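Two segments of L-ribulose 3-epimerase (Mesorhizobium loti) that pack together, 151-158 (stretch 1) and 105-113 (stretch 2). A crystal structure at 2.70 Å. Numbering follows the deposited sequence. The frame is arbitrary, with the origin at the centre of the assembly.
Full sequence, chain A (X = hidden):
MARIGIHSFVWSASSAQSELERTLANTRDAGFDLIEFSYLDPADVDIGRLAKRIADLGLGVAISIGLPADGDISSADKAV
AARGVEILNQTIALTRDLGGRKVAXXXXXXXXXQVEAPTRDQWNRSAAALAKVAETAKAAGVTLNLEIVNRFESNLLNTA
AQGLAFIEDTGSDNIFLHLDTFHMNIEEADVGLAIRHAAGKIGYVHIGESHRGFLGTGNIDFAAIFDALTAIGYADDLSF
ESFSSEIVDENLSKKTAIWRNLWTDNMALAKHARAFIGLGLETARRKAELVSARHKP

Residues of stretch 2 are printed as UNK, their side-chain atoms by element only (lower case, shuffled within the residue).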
ATOM      1  N   ARG A 151      22.821   1.334  -6.366  1.00 21.52           N
ATOM      2  CA  ARG A 151      23.893   0.699  -7.131  1.00 20.96           C
ATOM      3  C   ARG A 151      24.598   1.598  -8.147  1.00 21.51           C
ATOM      4  O   ARG A 151      25.792   1.440  -8.368  1.00 21.50           O
ATOM      5  CB  ARG A 151      23.351  -0.525  -7.844  1.00 20.51           C
ATOM      6  CG  ARG A 151      22.155  -0.245  -8.730  1.00 20.35           C
ATOM      7  CD  ARG A 151      21.392  -1.517  -8.999  1.00 20.35           C
ATOM      8  NE  ARG A 151      20.834  -2.092  -7.774  1.00 19.95           N
ATOM      9  CZ  ARG A 151      20.134  -3.220  -7.740  1.00 19.84           C
ATOM     10  NH1 ARG A 151      19.907  -3.905  -8.866  1.00 19.74           N
ATOM     11  NH2 ARG A 151      19.659  -3.665  -6.585  1.00 19.01           N
ATOM     12  N   PHE A 152      23.848   2.516  -8.760  1.00 22.05           N
ATOM     13  CA  PHE A 152      24.371   3.409  -9.800  1.00 22.74           C
ATOM     14  C   PHE A 152      25.148   4.614  -9.271  1.00 24.80           C
ATOM     15  O   PHE A 152      25.787   5.319 -10.053  1.00 26.19           O
ATOM     16  CB  PHE A 152      23.244   3.901 -10.721  1.00 21.76           C
ATOM     17  CG  PHE A 152      22.427   2.789 -11.340  1.00 20.78           C
ATOM     18  CD1 PHE A 152      22.917   2.065 -12.430  1.00 20.12           C
ATOM     19  CD2 PHE A 152      21.172   2.484 -10.845  1.00 20.24           C
ATOM     20  CE1 PHE A 152      22.174   1.052 -13.003  1.00 20.27           C
ATOM     21  CE2 PHE A 152      20.419   1.463 -11.410  1.00 21.02           C
ATOM     22  CZ  PHE A 152      20.920   0.740 -12.488  1.00 20.84           C
ATOM     23  N   GLU A 153      25.125   4.841  -7.976  1.00 26.24           N
ATOM     24  CA  GLU A 153      25.856   5.933  -7.406  1.00 26.40           C
ATOM     25  C   GLU A 153      27.063   5.569  -6.526  1.00 27.88           C
ATOM     26  O   GLU A 153      27.906   6.377  -6.281  1.00 28.04           O
ATOM     27  CB  GLU A 153      24.886   6.859  -6.730  1.00 26.17           C
ATOM     28  CG  GLU A 153      23.767   7.291  -7.646  1.00 27.17           C
ATOM     29  CD  GLU A 153      23.103   8.546  -7.208  1.00 27.60           C
ATOM     30  OE1 GLU A 153      23.732   9.313  -6.545  1.00 26.71           O
ATOM     31  OE2 GLU A 153      21.951   8.779  -7.496  1.00 28.87           O
ATOM     32  N   SER A 154      27.125   4.344  -6.062  1.00 27.58           N
ATOM     33  CA  SER A 154      28.285   3.820  -5.419  1.00 28.18           C
ATOM     34  C   SER A 154      28.241   2.335  -5.567  1.00 29.41           C
ATOM     35  O   SER A 154      27.208   1.785  -5.789  1.00 30.01           O
ATOM     36  CB  SER A 154      28.289   4.149  -3.947  1.00 28.03           C
ATOM     37  OG  SER A 154      29.448   3.673  -3.327  1.00 29.21           O
ATOM     38  N   ASN A 155      29.365   1.672  -5.434  1.00 29.52           N
ATOM     39  CA  ASN A 155      29.331   0.246  -5.482  1.00 29.69           C
ATOM     40  C   ASN A 155      29.542  -0.417  -4.169  1.00 30.01           C
ATOM     41  O   ASN A 155      29.649  -1.594  -4.096  1.00 31.60           O
ATOM     42  CB  ASN A 155      30.273  -0.296  -6.534  1.00 29.80           C
ATOM     43  CG  ASN A 155      31.698  -0.095  -6.196  1.00 29.79           C
ATOM     44  OD1 ASN A 155      32.030   0.668  -5.355  1.00 29.33           O
ATOM     45  ND2 ASN A 155      32.540  -0.774  -6.873  1.00 30.39           N
ATOM     46  N   LEU A 156      29.593   0.352  -3.110  1.00 29.47           N
ATOM     47  CA  LEU A 156      29.927  -0.220  -1.846  1.00 30.35           C
ATOM     48  C   LEU A 156      28.786  -0.335  -0.880  1.00 29.27           C
ATOM     49  O   LEU A 156      28.386  -1.398  -0.557  1.00 28.38           O
ATOM     50  CB  LEU A 156      31.055   0.579  -1.210  1.00 31.33           C
ATOM     51  CG  LEU A 156      31.976  -0.017  -0.165  1.00 31.37           C
ATOM     52  CD1 LEU A 156      32.682  -1.220  -0.691  1.00 29.80           C
ATOM     53  CD2 LEU A 156      32.987   1.020   0.221  1.00 32.55           C
ATOM     54  N   LEU A 157      28.272   0.773  -0.411  1.00 28.50           N
ATOM     55  CA  LEU A 157      27.190   0.716   0.538  1.00 27.99           C
ATOM     56  C   LEU A 157      25.878   1.095  -0.051  1.00 27.65           C
ATOM     57  O   LEU A 157      25.568   2.242  -0.159  1.00 26.58           O
ATOM     58  CB  LEU A 157      27.481   1.636   1.697  1.00 26.84           C
ATOM     59  CG  LEU A 157      28.841   1.630   2.336  1.00 26.03           C
ATOM     60  CD1 LEU A 157      28.862   2.657   3.406  1.00 25.46           C
ATOM     61  CD2 LEU A 157      29.167   0.305   2.934  1.00 25.14           C
ATOM     62  N   ASN A 158      25.090   0.091  -0.362  1.00 28.36           N
ATOM     63  CA  ASN A 158      23.826   0.274  -1.028  1.00 28.66           C
ATOM     64  C   ASN A 158      22.716  -0.114  -0.124  1.00 29.37           C
ATOM     65  O   ASN A 158      21.608   0.112  -0.409  1.00 29.96           O
ATOM     66  CB  ASN A 158      23.734  -0.565  -2.313  1.00 27.70           C
ATOM     67  CG  ASN A 158      24.813  -0.253  -3.306  1.00 27.66           C
ATOM     68  OD1 ASN A 158      25.123   0.878  -3.560  1.00 27.49           O
ATOM     69  ND2 ASN A 158      25.382  -1.259  -3.853  1.00 26.50           N
ATOM     70  N   UNK A 105      26.479  12.511   3.368  1.00 38.00           N
ATOM     71  CA  UNK A 105      26.725  12.291   1.971  1.00 36.10           C
ATOM     72  C   UNK A 105      27.448  11.013   1.705  1.00 36.12           C
ATOM     73  O   UNK A 105      27.483  10.152   2.534  1.00 36.11           O
ATOM     74  N   UNK A 106      28.003  10.887   0.517  1.00 35.03           N
ATOM     75  CA  UNK A 106      28.748   9.706   0.173  1.00 34.12           C
ATOM     76  C   UNK A 106      30.165   9.922   0.557  1.00 33.16           C
ATOM     77  O   UNK A 106      30.879  10.641  -0.043  1.00 32.62           O
ATOM     78  c   UNK A 106      28.663   9.423  -1.321  1.00 34.18           C
ATOM     79  c   UNK A 106      27.001   8.898  -3.076  1.00 32.92           C
ATOM     80  c   UNK A 106      29.007   7.991  -1.614  1.00 32.70           C
ATOM     81  c   UNK A 106      27.253   9.641  -1.812  1.00 33.56           C
ATOM     82  N   UNK A 107      30.529   9.246   1.612  1.00 32.37           N
ATOM     83  CA  UNK A 107      31.708   9.497   2.356  1.00 31.17           C
ATOM     84  C   UNK A 107      32.553   8.290   2.343  1.00 31.04           C
ATOM     85  O   UNK A 107      33.620   8.299   2.853  1.00 31.04           O
ATOM     86  c   UNK A 107      30.542  11.161   5.640  1.00 31.75           C
ATOM     87  c   UNK A 107      31.291   9.768   3.777  1.00 30.00           C
ATOM     88  c   UNK A 107      31.144  11.183   4.276  1.00 31.13           C
ATOM     89  c   UNK A 107      30.339  12.085   3.409  1.00 30.91           C
ATOM     90  N   UNK A 108      32.048   7.226   1.776  1.00 29.96           N
ATOM     91  CA  UNK A 108      32.721   5.924   1.874  1.00 29.21           C
ATOM     92  C   UNK A 108      33.437   5.454   0.619  1.00 28.50           C
ATOM     93  O   UNK A 108      34.190   4.482   0.665  1.00 30.75           O
ATOM     94  c   UNK A 108      31.698   4.865   2.261  1.00 29.59           C
ATOM     95  o   UNK A 108      30.443   5.148   1.663  1.00 29.50           O
ATOM     96  N   UNK A 109      33.173   6.112  -0.502  1.00 26.97           N
ATOM     97  CA  UNK A 109      33.678   5.688  -1.800  1.00 26.17           C
ATOM     98  C   UNK A 109      33.278   6.731  -2.832  1.00 26.47           C
ATOM     99  O   UNK A 109      32.544   7.678  -2.506  1.00 27.39           O
ATOM    100  c   UNK A 109      33.100   4.336  -2.162  1.00 26.56           C
ATOM    101  N   UNK A 110      33.751   6.594  -4.066  1.00 24.75           N
ATOM    102  CA  UNK A 110      33.415   7.589  -5.086  1.00 25.21           C
ATOM    103  C   UNK A 110      31.925   7.641  -5.387  1.00 25.20           C
ATOM    104  O   UNK A 110      31.282   6.602  -5.494  1.00 25.34           O
ATOM    105  N   UNK A 111      31.382   8.853  -5.495  1.00 25.63           N
ATOM    106  CA  UNK A 111      30.012   9.092  -5.995  1.00 26.68           C
ATOM    107  C   UNK A 111      29.924   8.910  -7.493  1.00 27.60           C
ATOM    108  O   UNK A 111      30.460   9.709  -8.266  1.00 27.10           O
ATOM    109  n   UNK A 111      25.912  10.647  -6.383  1.00 25.00           N
ATOM    110  c   UNK A 111      29.542  10.501  -5.622  1.00 25.72           C
ATOM    111  c   UNK A 111      28.074  10.766  -5.927  1.00 26.02           C
ATOM    112  c   UNK A 111      27.018   9.895  -6.187  1.00 25.33           C
ATOM    113  c   UNK A 111      26.236  11.942  -6.252  1.00 24.70           C
ATOM    114  n   UNK A 111      27.556  12.013  -5.985  1.00 26.36           N
ATOM    115  N   UNK A 112      29.251   7.855  -7.927  1.00 28.36           N
ATOM    116  CA  UNK A 112      29.106   7.619  -9.355  1.00 29.51           C
ATOM    117  C   UNK A 112      29.009   6.151  -9.692  1.00 31.33           C
ATOM    118  O   UNK A 112      29.165   5.300  -8.816  1.00 31.49           O
ATOM    119  N   UNK A 113      28.736   5.860 -10.966  1.00 32.68           N
ATOM    120  CA  UNK A 113      28.718   4.489 -11.451  1.00 32.70           C
ATOM    121  C   UNK A 113      30.146   3.989 -11.577  1.00 33.17           C
ATOM    122  O   UNK A 113      30.962   4.591 -12.273  1.00 34.12           O
ATOM    123  c   UNK A 113      27.925   2.967 -13.423  1.00 32.23           C
ATOM    124  c   UNK A 113      27.975   4.370 -12.786  1.00 32.15           C
ATOM    125  c   UNK A 113      27.081   2.989 -14.685  1.00 32.31           C
ATOM    126  c   UNK A 113      27.399   1.897 -12.476  1.00 31.76           C
TER
HETATM  127  O   HOH W   1      29.538   3.527  -0.256  1.00 41.32           O
HETATM  128  O   HOH W   2      28.178   2.674  -8.694  1.00 30.83           O

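Position 105 has backbone atoms and nothing beyond CA. Nothing of stretch 1 lies near it. Phi is 109° and psi -164°, and a CB here would be jammed against the carbonyl oxygen of the residue before. The backbone alone calls for glycine, G105.

Position 106 carries four carbons. They fork at the first carbon, and one arm is two carbons long. CB points toward stretch 1, and the end of the longer arm comes near E153 O. That is isoleucine, I106. Its CD1 is 4.2 Å from E153 O.

Position 107 also carries four carbons, but the fork is at the second. CB points sideways. The nearest approach is CB to L157 CD1, 7.5 Å, so there is no contact. This is leucine, L107.

Position 108 has one carbon followed by one oxygen. The oxygen lies 3.4 Å from L157 CD1. A single carbon bearing a hydroxyl is serine, S108. Its OG accepts a hydrogen bond from water 1 at 2.7 Å. The backbone packs too, with S108 O 3.7 Å from L156 CD2.

Position 109 has a single carbon, CB, which points toward stretch 1 and nears L156 and S154. It is alanine, A109. A109 CB is 4.1 Å from L156 CD2 and 3.9 Å from S154 OG.

Position 110 has no side-chain atoms, so it is glycine, G110. The backbone angles do not demand it, and there is room for a CB. G110 O is 3.5 Å from E153 O; both are acceptors, so no hydrogen bond forms.

Position 111 has one carbon leading to a five-membered ring of three carbons and two nitrogens. A ring nitrogen meets E153 OE1. The ring is an imidazole, and the residue is histidine, H111. Its NE2 donates a hydrogen bond to E153 OE1 at 2.6 Å. The carboxylate oxygen meets the ring at its edge, near the ring plane. H111 CA also lies 3.4 Å from E153 O in a CA-H...O contact.

Position 112 again has no side chain. Phi is 149° and psi 173°, which would press a CB against the preceding carbonyl oxygen. It is glycine, G112. Its N donates to E153 O at 2.6 Å, with a nearly straight angle of 168°.

Position 113 has four carbons forked at the second. One branch nears the F152 ring obliquely. It is leucine, L113. Its CD1 is 4.5 Å from F152 CD1. L113 N is 3.1 Å from F152 O, but the angle is too poor for a hydrogen bond.

The contact centres on E153. Its carbonyl oxygen takes the backbone NH of G112, while its carboxylate takes the imidazole of H111. Two waters join the stretches. Water 1 donates to S108 OG, lies 3.1 Å from S154 OG and accepts from L157 N, 3.0 Å from the water. Water 2 donates to G112 O at 2.8 Å and to R151 O at 2.7 Å. Apolar pairs, L156 with A109 and F152 with L113, add packing. Together the stretches bury 476 Å², both sides summed.

Stretch 2, residues 105-113: GILSAGHGL
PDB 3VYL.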